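Local coordinates for Cfl (Pectobacterium brasiliense, PDB 7A9J), which is a coronafacic acid ligase of the ATP-dependent AMP-binding enzyme family, probably activating its carboxylic acid substrate as an acyl-adenylate for amide formation, at residues E441-Q446 / A485-D490; L479-I484 / S499-I504. The protein carries 1 engineered substitution. All blocks are in the same frame, centred on the assembly; numbering follows the deposited sequence.

Contact 1: residues E441-Q446 / A485-D490; sequences ENTLIQ and ASYLSD
The Tyr487 ring meets helix 437-445 with its edge, where the carbonyl oxygen of Thr443 lies in the plane of the ring; His447, next along the chain after Gln446, packs edge-to-face with the same ring. Tyr487 OH donates a hydrogen bond of 2.8 Å to Thr443 O, tilted 26° from the carbonyl plane. Gln446 N also bonds to Thr443 O, from the opposite face of that plane, so two donors grip one carbonyl. With CG anti to the backbone N (chi1 169°), Tyr487 reaches helix 437-445, where OH also touches Gln446 CB at 3.3 Å. The Gln446 amide turns elsewhere, giving NE2 to Asn442 O at 3.0 Å and to Gln320.

Beside this polar link runs an apolar seam. Leu488 CD2 packs on Thr443 CG2 at 3.7 Å and also meets Leu444 CD2. Thr443 CG2 touches Tyr487 CE2 as well, at 3.8 Å. The short helical segments run at 120° to each other, their axes 10.7 Å apart. Such helix-helix packing, with apolar contacts of Thr443, Leu444 and Leu488 beside a tyrosine-to-carbonyl hydrogen bond, joins two helices of the C-terminal domain of an AMP-binding enzyme.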
# COMPACT_ATOMS: atom_id res chain seq x y z
N GLU A 441 16.00 6.17 17.81
CA GLU A 441 16.50 6.45 16.45
C GLU A 441 16.05 7.82 15.98
O GLU A 441 16.84 8.56 15.39
CB GLU A 441 15.99 5.37 15.48
CG GLU A 441 16.61 3.98 15.67
CD GLU A 441 15.75 2.84 15.14
OE1 GLU A 441 14.80 3.08 14.31
OE2 GLU A 441 16.04 1.70 15.50
N ASN A 442 14.80 8.18 16.25
CA ASN A 442 14.31 9.47 15.79
C ASN A 442 15.10 10.61 16.42
O ASN A 442 15.40 11.60 15.76
CB ASN A 442 12.82 9.64 16.07
CG ASN A 442 12.30 11.00 15.62
OD1 ASN A 442 12.24 11.29 14.41
ND2 ASN A 442 11.96 11.84 16.58
N THR A 443 15.46 10.47 17.69
CA THR A 443 16.27 11.49 18.35
C THR A 443 17.67 11.56 17.74
O THR A 443 18.18 12.65 17.47
CB THR A 443 16.34 11.19 19.85
OG1 THR A 443 15.02 11.27 20.39
CG2 THR A 443 17.26 12.20 20.55
N LEU A 444 18.30 10.40 17.55
CA LEU A 444 19.68 10.34 17.09
C LEU A 444 19.84 11.02 15.74
O LEU A 444 20.74 11.85 15.55
CB LEU A 444 20.14 8.88 17.00
CG LEU A 444 20.43 8.22 18.34
CD1 LEU A 444 20.56 6.72 18.14
CD2 LEU A 444 21.68 8.80 19.00
N ILE A 445 18.97 10.69 14.80
CA ILE A 445 19.13 11.21 13.45
C ILE A 445 18.95 12.74 13.36
O ILE A 445 19.41 13.36 12.38
CB ILE A 445 18.17 10.45 12.51
CG1 ILE A 445 18.60 10.61 11.05
CG2 ILE A 445 16.75 10.97 12.67
CD1 ILE A 445 17.63 9.99 10.06
N GLN A 446 18.34 13.39 14.36
CA GLN A 446 18.26 14.85 14.32
C GLN A 446 19.63 15.50 14.41
O GLN A 446 19.80 16.65 13.97
CB GLN A 446 17.38 15.38 15.46
CG GLN A 446 15.97 14.83 15.48
CD GLN A 446 15.37 14.80 14.09
OE1 GLN A 446 15.42 15.80 13.36
NE2 GLN A 446 14.85 13.64 13.69
N ALA A 485 26.40 11.04 23.57
CA ALA A 485 25.91 10.84 24.93
C ALA A 485 25.46 12.17 25.54
O ALA A 485 24.37 12.24 26.13
CB ALA A 485 27.00 10.16 25.78
N SER A 486 26.24 13.24 25.37
CA SER A 486 25.80 14.51 25.91
C SER A 486 24.53 15.00 25.22
O SER A 486 23.61 15.49 25.89
CB SER A 486 26.92 15.55 25.81
OG SER A 486 27.20 15.88 24.46
N TYR A 487 24.44 14.84 23.90
CA TYR A 487 23.23 15.22 23.17
C TYR A 487 22.01 14.47 23.68
O TYR A 487 20.92 15.05 23.81
CB TYR A 487 23.45 14.97 21.67
CG TYR A 487 22.22 15.06 20.81
CD1 TYR A 487 21.72 16.29 20.38
CD2 TYR A 487 21.56 13.91 20.39
CE1 TYR A 487 20.57 16.35 19.57
CE2 TYR A 487 20.43 13.97 19.60
CZ TYR A 487 19.94 15.18 19.19
OH TYR A 487 18.81 15.19 18.40
N LEU A 488 22.16 13.17 23.99
CA LEU A 488 21.02 12.40 24.50
C LEU A 488 20.65 12.82 25.93
O LEU A 488 19.46 12.77 26.29
CB LEU A 488 21.32 10.91 24.43
CG LEU A 488 21.41 10.31 23.02
CD1 LEU A 488 21.68 8.83 23.10
CD2 LEU A 488 20.12 10.51 22.27
N SER A 489 21.62 13.21 26.75
CA SER A 489 21.31 13.70 28.09
C SER A 489 20.32 14.86 28.06
O SER A 489 19.45 14.97 28.93
CB SER A 489 22.60 14.15 28.78
OG SER A 489 23.65 13.27 28.43
N ASP A 490 20.43 15.73 27.06
CA ASP A 490 19.53 16.87 26.94
C ASP A 490 18.19 16.51 26.32
O ASP A 490 17.26 17.31 26.41
CB ASP A 490 20.20 17.98 26.12
CG ASP A 490 21.62 18.31 26.60
OD1 ASP A 490 21.90 18.23 27.82
OD2 ASP A 490 22.46 18.65 25.73

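Contact 2: residues L479-I484 / S499-I504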
# COMPACT_ATOMS: atom_id res chain seq x y z
N LEU A 479 32.79 12.25 13.98
CA LEU A 479 31.81 12.25 15.06
C LEU A 479 32.33 11.39 16.20
O LEU A 479 32.69 10.23 15.98
CB LEU A 479 30.46 11.73 14.58
CG LEU A 479 29.40 11.57 15.66
CD1 LEU A 479 29.25 12.85 16.48
CD2 LEU A 479 28.09 11.16 15.00
N LYS A 480 32.36 11.96 17.40
CA LYS A 480 32.82 11.28 18.60
C LYS A 480 31.63 10.93 19.48
O LYS A 480 30.71 11.74 19.63
CB LYS A 480 33.81 12.14 19.39
CG LYS A 480 35.22 12.18 18.80
CD LYS A 480 36.04 13.33 19.38
CE LYS A 480 36.43 13.08 20.83
NZ LYS A 480 37.37 14.14 21.31
N ALA A 481 31.67 9.73 20.06
CA ALA A 481 30.55 9.23 20.86
C ALA A 481 30.17 10.17 21.98
O ALA A 481 28.99 10.28 22.33
CB ALA A 481 30.92 7.86 21.43
N GLU A 482 31.16 10.86 22.56
CA GLU A 482 30.88 11.75 23.68
C GLU A 482 29.90 12.84 23.27
O GLU A 482 29.07 13.27 24.08
CB GLU A 482 32.20 12.34 24.18
CG GLU A 482 33.24 11.29 24.67
CD GLU A 482 34.02 10.56 23.55
OE1 GLU A 482 35.22 10.28 23.75
OE2 GLU A 482 33.44 10.25 22.48
N THR A 483 29.97 13.28 22.01
CA THR A 483 28.99 14.23 21.49
C THR A 483 27.59 13.66 21.62
O THR A 483 26.65 14.37 22.01
CB THR A 483 29.29 14.55 20.02
OG1 THR A 483 30.61 15.08 19.90
CG2 THR A 483 28.27 15.55 19.46
N ILE A 484 27.44 12.37 21.30
CA ILE A 484 26.12 11.75 21.25
C ILE A 484 25.58 11.57 22.66
O ILE A 484 24.43 11.93 22.95
CB ILE A 484 26.21 10.41 20.50
CG1 ILE A 484 26.85 10.64 19.13
CG2 ILE A 484 24.82 9.77 20.34
CD1 ILE A 484 26.93 9.38 18.30
N SER A 499 23.81 1.98 25.74
CA SER A 499 25.02 1.67 26.48
C SER A 499 26.28 1.66 25.62
O SER A 499 27.39 1.66 26.16
CB SER A 499 24.86 0.31 27.15
OG SER A 499 23.93 0.38 28.21
N GLU A 500 26.14 1.68 24.30
CA GLU A 500 27.25 1.45 23.40
C GLU A 500 26.91 1.98 22.02
O GLU A 500 25.76 1.93 21.60
CB GLU A 500 27.54 -0.03 23.33
CG GLU A 500 28.67 -0.43 22.46
CD GLU A 500 28.95 -1.91 22.68
OE1 GLU A 500 29.28 -2.29 23.83
OE2 GLU A 500 28.78 -2.68 21.73
N TYR A 501 27.92 2.48 21.33
CA TYR A 501 27.80 3.06 20.00
C TYR A 501 28.69 2.27 19.04
O TYR A 501 29.87 2.05 19.33
CB TYR A 501 28.21 4.55 20.05
CG TYR A 501 27.28 5.35 20.91
CD1 TYR A 501 25.98 5.57 20.50
CD2 TYR A 501 27.67 5.87 22.14
CE1 TYR A 501 25.09 6.29 21.25
CE2 TYR A 501 26.77 6.62 22.92
CZ TYR A 501 25.47 6.81 22.45
OH TYR A 501 24.52 7.50 23.15
N ILE A 502 28.12 1.82 17.93
CA ILE A 502 28.87 1.16 16.87
C ILE A 502 28.84 2.07 15.66
O ILE A 502 27.79 2.26 15.04
CB ILE A 502 28.30 -0.23 16.55
CG1 ILE A 502 28.37 -1.13 17.80
CG2 ILE A 502 29.12 -0.90 15.44
CD1 ILE A 502 27.77 -2.52 17.62
N PHE A 503 29.98 2.66 15.32
CA PHE A 503 30.05 3.55 14.17
C PHE A 503 30.35 2.71 12.94
O PHE A 503 31.35 1.98 12.90
CB PHE A 503 31.13 4.63 14.34
CG PHE A 503 30.85 5.58 15.46
CD1 PHE A 503 31.14 5.24 16.77
CD2 PHE A 503 30.28 6.81 15.20
CE1 PHE A 503 30.87 6.11 17.81
CE2 PHE A 503 30.02 7.70 16.23
CZ PHE A 503 30.31 7.34 17.54
N ILE A 504 29.49 2.82 11.93
CA ILE A 504 29.67 2.13 10.66
C ILE A 504 29.14 3.06 9.57
O ILE A 504 28.09 3.68 9.74
CB ILE A 504 28.94 0.76 10.66
CG1 ILE A 504 29.40 -0.10 9.50
CG2 ILE A 504 27.44 0.93 10.64
CD1 ILE A 504 28.83 -1.50 9.53
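Tyr501 and Phe503 hold nearly the same first torsion, chi1 -64° and -65°, with CG anti to the carbonyl carbon, and as alternate residues of strand 500-503 they send both rings from one side of the strand against the start of helix 481-491. Ile484 answers from the helix with a complementary branch: chi1 of -54° sets CG2 anti to the backbone N, beside the CE1/CZ rim of Tyr501, while the CG1 arm carries CD1 to Phe503. One isoleucine thereby spans both rings. Its CB stands above one face of the Tyr501 ring, offset toward the rim, and CG2 comes to 3.6 Å from CE1 of Tyr501. CD1 meets CZ of Phe503 at 4.0 Å, the two side chains approaching from opposite directions.

Ala481 touches both rings with its CB, which is 3.9 Å from Tyr501 CD2 and 4.0 Å from Phe503 CZ. Its CA lies at the edge of the Phe503 ring, in the ring plane, and its backbone N is 3.7 Å from Phe503 CZ. Farther back, Leu479 crosses Phe503 at about a right angle, CG reaching CE2 at 4.0 Å. On the other side of the strand, Glu500 forms a salt bridge with Arg466 and a hydrogen bond with Tyr524.

No hydrogen bond joins the two segments, which bury 269 Å² in total. The side chains meet through apolar groups, with the backbone O of Leu479 and N of Ala481 also lying against Phe503, which implies that shape and exclusion of water, not directional bonding, seat this end of the helix on the sheet.

In the fold
Contacts 1 and 2 share helix 481-491, and their centres lie about 11 Å apart within the C-terminal domain. Along the chain their segments alternate: 441-446, 479-484, 485-490, then 499-504. The start of the shared helix covers strand 500-503, in a beta-alpha-beta unit with strand 464-473, whereas its later turns face helix 437-445. The two cores merge where Leu444 CD2 packs on Ile484 CG2 at 3.5 Å. Helix 481-491 thus packs against both helix 437-445 and the four-stranded mixed sheet, and Leu444 also touches strand 450-460 of that sheet, a worked example of how a small domain builds a continuous core, here away from the ligand pocket.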